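PDB 6RJ1: Mgp-operon protein 3 from Mycoplasma pneumoniae, which probably acts in adhesion of the bacterium to host cells, as an extracellular membrane adhesin likely to recognise sugars. Local coordinates for residues L209-F221 / L601-D613. Sequence-based numbering, arbitrary orientation.
Sequences LKNNPGPKAVTGF and LNGPINGLFTLLD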
ATOM      1  N   LEU A 209      23.470  17.919  16.992  1.00 65.62           N
ATOM      2  CA  LEU A 209      23.631  16.488  17.227  1.00 63.86           C
ATOM      3  C   LEU A 209      24.167  16.213  18.641  1.00 67.05           C
ATOM      4  O   LEU A 209      24.897  15.239  18.838  1.00 66.95           O
ATOM      5  CB  LEU A 209      24.583  15.898  16.160  1.00 63.16           C
ATOM      6  CG  LEU A 209      24.079  15.883  14.723  1.00 66.02           C
ATOM      7  CD1 LEU A 209      25.220  15.857  13.752  1.00 65.17           C
ATOM      8  CD2 LEU A 209      23.131  14.725  14.479  1.00 68.10           C
ATOM      9  N   LYS A 210      23.802  17.065  19.623  1.00 62.54           N
ATOM     10  CA  LYS A 210      24.201  16.926  21.030  1.00 61.73           C
ATOM     11  C   LYS A 210      23.864  15.522  21.525  1.00 66.16           C
ATOM     12  O   LYS A 210      22.753  15.035  21.304  1.00 65.80           O
ATOM     13  CB  LYS A 210      23.499  17.977  21.910  1.00 63.53           C
ATOM     14  CG  LYS A 210      24.120  18.147  23.288  1.00 78.06           C
ATOM     15  CD  LYS A 210      23.438  19.241  24.097  1.00 90.71           C
ATOM     16  CE  LYS A 210      22.571  18.700  25.194  1.00106.81           C
ATOM     17  NZ  LYS A 210      22.109  19.784  26.102  1.00118.14           N
ATOM     18  N   ASN A 211      24.862  14.856  22.123  1.00 62.65           N
ATOM     19  CA  ASN A 211      24.807  13.512  22.708  1.00 61.76           C
ATOM     20  C   ASN A 211      24.388  12.414  21.720  1.00 65.74           C
ATOM     21  O   ASN A 211      24.022  11.324  22.164  1.00 66.19           O
ATOM     22  CB  ASN A 211      23.935  13.488  23.975  1.00 61.18           C
ATOM     23  CG  ASN A 211      24.370  14.459  25.035  1.00 83.94           C
ATOM     24  OD1 ASN A 211      25.507  14.421  25.518  1.00 79.31           O
ATOM     25  ND2 ASN A 211      23.470  15.355  25.415  1.00 76.50           N
ATOM     26  N   ASN A 212      24.471  12.674  20.395  1.00 61.58           N
ATOM     27  CA  ASN A 212      24.123  11.666  19.391  1.00 61.00           C
ATOM     28  C   ASN A 212      25.234  10.623  19.376  1.00 66.24           C
ATOM     29  O   ASN A 212      26.388  10.971  19.107  1.00 65.27           O
ATOM     30  CB  ASN A 212      23.918  12.276  18.011  1.00 60.55           C
ATOM     31  CG  ASN A 212      23.275  11.339  17.017  1.00 72.91           C
ATOM     32  OD1 ASN A 212      23.842  10.315  16.623  1.00 66.61           O
ATOM     33  ND2 ASN A 212      22.082  11.681  16.576  1.00 61.31           N
ATOM     34  N   PRO A 213      24.921   9.351  19.730  1.00 64.10           N
ATOM     35  CA  PRO A 213      25.973   8.327  19.792  1.00 64.01           C
ATOM     36  C   PRO A 213      26.227   7.561  18.485  1.00 70.15           C
ATOM     37  O   PRO A 213      27.008   6.610  18.494  1.00 70.72           O
ATOM     38  CB  PRO A 213      25.441   7.394  20.878  1.00 65.07           C
ATOM     39  CG  PRO A 213      23.973   7.435  20.689  1.00 69.07           C
ATOM     40  CD  PRO A 213      23.612   8.779  20.112  1.00 64.93           C
ATOM     41  N   GLY A 214      25.570   7.957  17.391  1.00 66.49           N
ATOM     42  CA  GLY A 214      25.697   7.258  16.119  1.00 65.86           C
ATOM     43  C   GLY A 214      26.343   8.030  14.990  1.00 68.36           C
ATOM     44  O   GLY A 214      25.653   8.352  14.019  1.00 67.81           O
ATOM     45  N   PRO A 215      27.679   8.281  15.031  1.00 63.46           N
ATOM     46  CA  PRO A 215      28.318   8.994  13.907  1.00 62.64           C
ATOM     47  C   PRO A 215      28.297   8.187  12.607  1.00 65.62           C
ATOM     48  O   PRO A 215      28.293   8.770  11.524  1.00 65.04           O
ATOM     49  CB  PRO A 215      29.755   9.210  14.400  1.00 63.79           C
ATOM     50  CG  PRO A 215      29.983   8.163  15.407  1.00 67.55           C
ATOM     51  CD  PRO A 215      28.670   7.948  16.079  1.00 63.68           C
ATOM     52  N   LYS A 216      28.267   6.847  12.732  1.00 61.60           N
ATOM     53  CA  LYS A 216      28.279   5.901  11.620  1.00 60.95           C
ATOM     54  C   LYS A 216      26.884   5.547  11.101  1.00 63.29           C
ATOM     55  O   LYS A 216      26.779   4.728  10.186  1.00 63.06           O
ATOM     56  CB  LYS A 216      29.091   4.631  11.973  1.00 62.41           C
ATOM     57  CG  LYS A 216      30.545   4.886  12.380  1.00 70.26           C
ATOM     58  CD  LYS A 216      31.392   5.616  11.328  1.00 78.31           C
ATOM     59  CE  LYS A 216      32.748   5.979  11.897  1.00 84.35           C
ATOM     60  NZ  LYS A 216      33.542   6.801  10.948  1.00 90.11           N
ATOM     61  N   ALA A 217      25.825   6.179  11.648  1.00 59.18           N
ATOM     62  CA  ALA A 217      24.443   5.950  11.213  1.00 58.98           C
ATOM     63  C   ALA A 217      24.254   6.374   9.750  1.00 63.38           C
ATOM     64  O   ALA A 217      24.605   7.495   9.372  1.00 63.22           O
ATOM     65  CB  ALA A 217      23.470   6.689  12.115  1.00 59.59           C
ATOM     66  N   VAL A 218      23.768   5.437   8.921  1.00 60.00           N
ATOM     67  CA  VAL A 218      23.582   5.611   7.479  1.00 59.09           C
ATOM     68  C   VAL A 218      22.447   6.594   7.179  1.00 64.23           C
ATOM     69  O   VAL A 218      21.349   6.471   7.721  1.00 64.33           O
ATOM     70  CB  VAL A 218      23.433   4.246   6.749  1.00 61.43           C
ATOM     71  CG1 VAL A 218      23.225   4.437   5.257  1.00 60.88           C
ATOM     72  CG2 VAL A 218      24.652   3.351   7.001  1.00 60.59           C
ATOM     73  N   THR A 219      22.748   7.589   6.324  1.00 61.16           N
ATOM     74  CA  THR A 219      21.859   8.673   5.900  1.00 60.24           C
ATOM     75  C   THR A 219      20.875   8.294   4.775  1.00 63.49           C
ATOM     76  O   THR A 219      19.963   9.073   4.476  1.00 63.43           O
ATOM     77  CB  THR A 219      22.684   9.903   5.511  1.00 65.76           C
ATOM     78  OG1 THR A 219      23.476   9.598   4.359  1.00 63.25           O
ATOM     79  CG2 THR A 219      23.553  10.407   6.641  1.00 62.97           C
ATOM     80  N   GLY A 220      21.059   7.124   4.169  1.00 58.49           N
ATOM     81  CA  GLY A 220      20.181   6.676   3.099  1.00 57.93           C
ATOM     82  C   GLY A 220      20.722   5.552   2.251  1.00 62.39           C
ATOM     83  O   GLY A 220      21.397   4.651   2.753  1.00 63.28           O
ATOM     84  N   PHE A 221      20.383   5.575   0.959  1.00 57.01           N
ATOM     85  CA  PHE A 221      20.798   4.539   0.023  1.00 55.58           C
ATOM     86  C   PHE A 221      21.138   5.118  -1.347  1.00 58.06           C
ATOM     87  O   PHE A 221      20.503   6.076  -1.795  1.00 56.37           O
ATOM     88  CB  PHE A 221      19.743   3.403  -0.063  1.00 56.73           C
ATOM     89  CG  PHE A 221      18.349   3.813  -0.483  1.00 57.42           C
ATOM     90  CD1 PHE A 221      17.423   4.251   0.456  1.00 60.96           C
ATOM     91  CD2 PHE A 221      17.946   3.711  -1.809  1.00 58.25           C
ATOM     92  CE1 PHE A 221      16.119   4.610   0.071  1.00 61.66           C
ATOM     93  CE2 PHE A 221      16.646   4.065  -2.196  1.00 61.24           C
ATOM     94  CZ  PHE A 221      15.739   4.514  -1.253  1.00 59.79           C
ATOM     95  N   LEU A 601      14.025  11.023  15.075  1.00 53.19           N
ATOM     96  CA  LEU A 601      12.988  12.007  14.772  1.00 52.23           C
ATOM     97  C   LEU A 601      13.352  12.952  13.641  1.00 57.86           C
ATOM     98  O   LEU A 601      12.563  13.115  12.702  1.00 57.64           O
ATOM     99  CB  LEU A 601      12.566  12.790  16.036  1.00 51.67           C
ATOM    100  CG  LEU A 601      11.442  13.840  15.898  1.00 55.60           C
ATOM    101  CD1 LEU A 601      10.145  13.227  15.366  1.00 55.41           C
ATOM    102  CD2 LEU A 601      11.189  14.548  17.221  1.00 56.53           C
ATOM    103  N   ASN A 602      14.541  13.569  13.730  1.00 54.39           N
ATOM    104  CA  ASN A 602      14.992  14.544  12.746  1.00 53.73           C
ATOM    105  C   ASN A 602      16.084  14.038  11.799  1.00 57.75           C
ATOM    106  O   ASN A 602      16.286  14.641  10.751  1.00 58.72           O
ATOM    107  CB  ASN A 602      15.434  15.823  13.450  1.00 52.94           C
ATOM    108  CG  ASN A 602      14.386  16.418  14.354  1.00 73.32           C
ATOM    109  OD1 ASN A 602      13.295  16.836  13.917  1.00 66.99           O
ATOM    110  ND2 ASN A 602      14.708  16.475  15.639  1.00 62.30           N
ATOM    111  N   GLY A 603      16.770  12.959  12.167  1.00 52.43           N
ATOM    112  CA  GLY A 603      17.855  12.406  11.366  1.00 51.49           C
ATOM    113  C   GLY A 603      18.333  11.059  11.855  1.00 55.79           C
ATOM    114  O   GLY A 603      17.755  10.510  12.798  1.00 54.17           O
ATOM    115  N   PRO A 604      19.399  10.498  11.243  1.00 54.06           N
ATOM    116  CA  PRO A 604      19.870   9.159  11.658  1.00 54.42           C
ATOM    117  C   PRO A 604      20.404   9.051  13.094  1.00 61.31           C
ATOM    118  O   PRO A 604      20.800  10.053  13.694  1.00 61.58           O
ATOM    119  CB  PRO A 604      20.952   8.819  10.622  1.00 55.66           C
ATOM    120  CG  PRO A 604      20.775   9.780   9.518  1.00 59.83           C
ATOM    121  CD  PRO A 604      20.186  11.017  10.110  1.00 55.44           C
ATOM    122  N   ILE A 605      20.390   7.823  13.649  1.00 59.05           N
ATOM    123  CA  ILE A 605      20.867   7.492  14.998  1.00 59.55           C
ATOM    124  C   ILE A 605      21.225   6.004  15.113  1.00 64.75           C
ATOM    125  O   ILE A 605      22.233   5.657  15.723  1.00 64.79           O
ATOM    126  CB  ILE A 605      19.891   7.971  16.134  1.00 62.82           C
ATOM    127  CG1 ILE A 605      20.590   7.983  17.525  1.00 63.10           C
ATOM    128  CG2 ILE A 605      18.560   7.184  16.158  1.00 62.00           C
ATOM    129  CD1 ILE A 605      20.065   8.978  18.508  1.00 61.24           C
ATOM    130  N   ASN A 606      20.387   5.137  14.539  1.00 62.62           N
ATOM    131  CA  ASN A 606      20.532   3.690  14.597  1.00 62.79           C
ATOM    132  C   ASN A 606      21.592   3.149  13.655  1.00 68.80           C
ATOM    133  O   ASN A 606      21.842   3.695  12.580  1.00 68.61           O
ATOM    134  CB  ASN A 606      19.177   2.995  14.384  1.00 60.96           C
ATOM    135  CG  ASN A 606      18.150   3.340  15.438  1.00 73.79           C
ATOM    136  OD1 ASN A 606      18.470   3.695  16.576  1.00 66.62           O
ATOM    137  ND2 ASN A 606      16.887   3.248  15.086  1.00 67.14           N
ATOM    138  N   GLY A 607      22.199   2.067  14.103  1.00 67.15           N
ATOM    139  CA  GLY A 607      23.257   1.336  13.428  1.00 67.77           C
ATOM    140  C   GLY A 607      23.796   0.290  14.376  1.00 73.47           C
ATOM    141  O   GLY A 607      23.228   0.099  15.453  1.00 72.54           O
ATOM    142  N   LEU A 608      24.900  -0.377  14.003  1.00 72.68           N
ATOM    143  CA  LEU A 608      25.491  -1.400  14.857  1.00 73.73           C
ATOM    144  C   LEU A 608      26.208  -0.796  16.064  1.00 79.47           C
ATOM    145  O   LEU A 608      27.157  -0.033  15.905  1.00 78.40           O
ATOM    146  CB  LEU A 608      26.412  -2.348  14.063  1.00 73.91           C
ATOM    147  CG  LEU A 608      26.923  -3.588  14.824  1.00 78.52           C
ATOM    148  CD1 LEU A 608      25.978  -4.760  14.679  1.00 78.24           C
ATOM    149  CD2 LEU A 608      28.298  -3.980  14.352  1.00 81.13           C
ATOM    150  N   PHE A 609      25.720  -1.136  17.271  1.00 78.79           N
ATOM    151  CA  PHE A 609      26.292  -0.729  18.555  1.00 79.52           C
ATOM    152  C   PHE A 609      26.808  -1.991  19.250  1.00 88.07           C
ATOM    153  O   PHE A 609      26.020  -2.889  19.560  1.00 86.45           O
ATOM    154  CB  PHE A 609      25.257   0.013  19.422  1.00 80.62           C
ATOM    155  CG  PHE A 609      24.920   1.406  18.942  1.00 81.71           C
ATOM    156  CD1 PHE A 609      25.670   2.503  19.355  1.00 83.81           C
ATOM    157  CD2 PHE A 609      23.832   1.628  18.106  1.00 83.66           C
ATOM    158  CE1 PHE A 609      25.351   3.791  18.923  1.00 84.86           C
ATOM    159  CE2 PHE A 609      23.518   2.916  17.664  1.00 86.47           C
ATOM    160  CZ  PHE A 609      24.275   3.991  18.081  1.00 84.57           C
ATOM    161  N   THR A 610      28.138  -2.107  19.382  1.00 90.24           N
ATOM    162  CA  THR A 610      28.751  -3.286  19.994  1.00 92.73           C
ATOM    163  C   THR A 610      28.992  -3.072  21.478  1.00103.13           C
ATOM    164  O   THR A 610      30.031  -2.537  21.888  1.00102.67           O
ATOM    165  CB  THR A 610      29.994  -3.772  19.234  1.00100.41           C
ATOM    166  OG1 THR A 610      30.876  -2.672  18.994  1.00100.72           O
ATOM    167  CG2 THR A 610      29.644  -4.477  17.933  1.00 98.71           C
ATOM    168  N   LEU A 611      28.000  -3.487  22.281  1.00104.71           N
ATOM    169  CA  LEU A 611      28.040  -3.431  23.739  1.00106.92           C
ATOM    170  C   LEU A 611      28.876  -4.650  24.155  1.00116.19           C
ATOM    171  O   LEU A 611      28.394  -5.766  24.028  1.00116.55           O
ATOM    172  CB  LEU A 611      26.605  -3.521  24.330  1.00106.90           C
ATOM    173  CG  LEU A 611      25.634  -2.363  24.051  1.00111.18           C
ATOM    174  CD1 LEU A 611      24.721  -2.682  22.876  1.00111.13           C
ATOM    175  CD2 LEU A 611      24.779  -2.073  25.272  1.00113.17           C
ATOM    176  N   LEU A 612      30.132  -4.435  24.609  1.00115.99           N
ATOM    177  CA  LEU A 612      31.137  -5.435  25.036  1.00117.37           C
ATOM    178  C   LEU A 612      31.315  -6.627  24.013  1.00122.47           C
ATOM    179  O   LEU A 612      32.312  -6.635  23.288  1.00122.77           O
ATOM    180  CB  LEU A 612      30.984  -5.939  26.518  1.00117.84           C
ATOM    181  CG  LEU A 612      29.663  -6.501  27.180  1.00123.16           C
ATOM    182  CD1 LEU A 612      28.497  -5.501  27.278  1.00123.28           C
ATOM    183  CD2 LEU A 612      29.325  -7.933  26.796  1.00125.87           C
ATOM    184  N   ASP A 613      30.377  -7.595  23.958  1.00118.84           N
ATOM    185  CA  ASP A 613      30.373  -8.768  23.069  1.00118.59           C
ATOM    186  C   ASP A 613      28.908  -9.180  22.729  1.00119.43           C
ATOM    187  O   ASP A 613      28.610 -10.352  22.454  1.00118.84           O
ATOM    188  CB  ASP A 613      31.161  -9.933  23.712  1.00121.26           C
ATOM    189  CG  ASP A 613      31.923 -10.813  22.732  1.00135.91           C
ATOM    190  OD1 ASP A 613      31.302 -11.294  21.748  1.00136.75           O
ATOM    191  OD2 ASP A 613      33.135 -11.041  22.960  1.00142.60           O
TER
HETATM  192  O   HOH W   1      19.830   4.843   9.987  1.00 63.84           O
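Pro604, Ile605 and Phe609 pack against Ala217, Thr219, Asn212 and Pro213 in a largely buried loop-to-loop contact, well away from the centre of the chain, where the loop leading into strand 220-222 meets the one leading into the hairpin of strands 609-611 and 614-616. The methyl of Ala217 points into the second loop: Ala217 CB lies 3.6 Å from Pro604 CB. Ala217 CB is also 3.4 Å from Asn606 O. Beyond it the Pro604 ring reaches Thr219, whose CG2 lies 4.0 Å from Pro604 CG while its hydroxyl is hydrogen-bonded to the carbonyl oxygen of Val185. Ile605 extends its chain with CG1 anti to the backbone N (chi1 -164°), which brings CD1 within 3.9 Å of Pro213 CD and across the Asn212 side chain, near its ND2. That amide is fixed from both ends: OD1 accepts from Gly214 N at 3.0 Å, closing an Asx turn, and ND2 hydrogen-bonds to the carbonyl oxygen of Gln635. Phe609 presents its ring edge to the Pro213 carbonyl, with CE1 near Pro213 O. A water donates to Val218 O and, weakly, to Asn606 O. Direct cohesion is thus mainly apolar, while the Asn212 amide and Thr219 hydroxyl find partners within their own loop or in neighbouring residues.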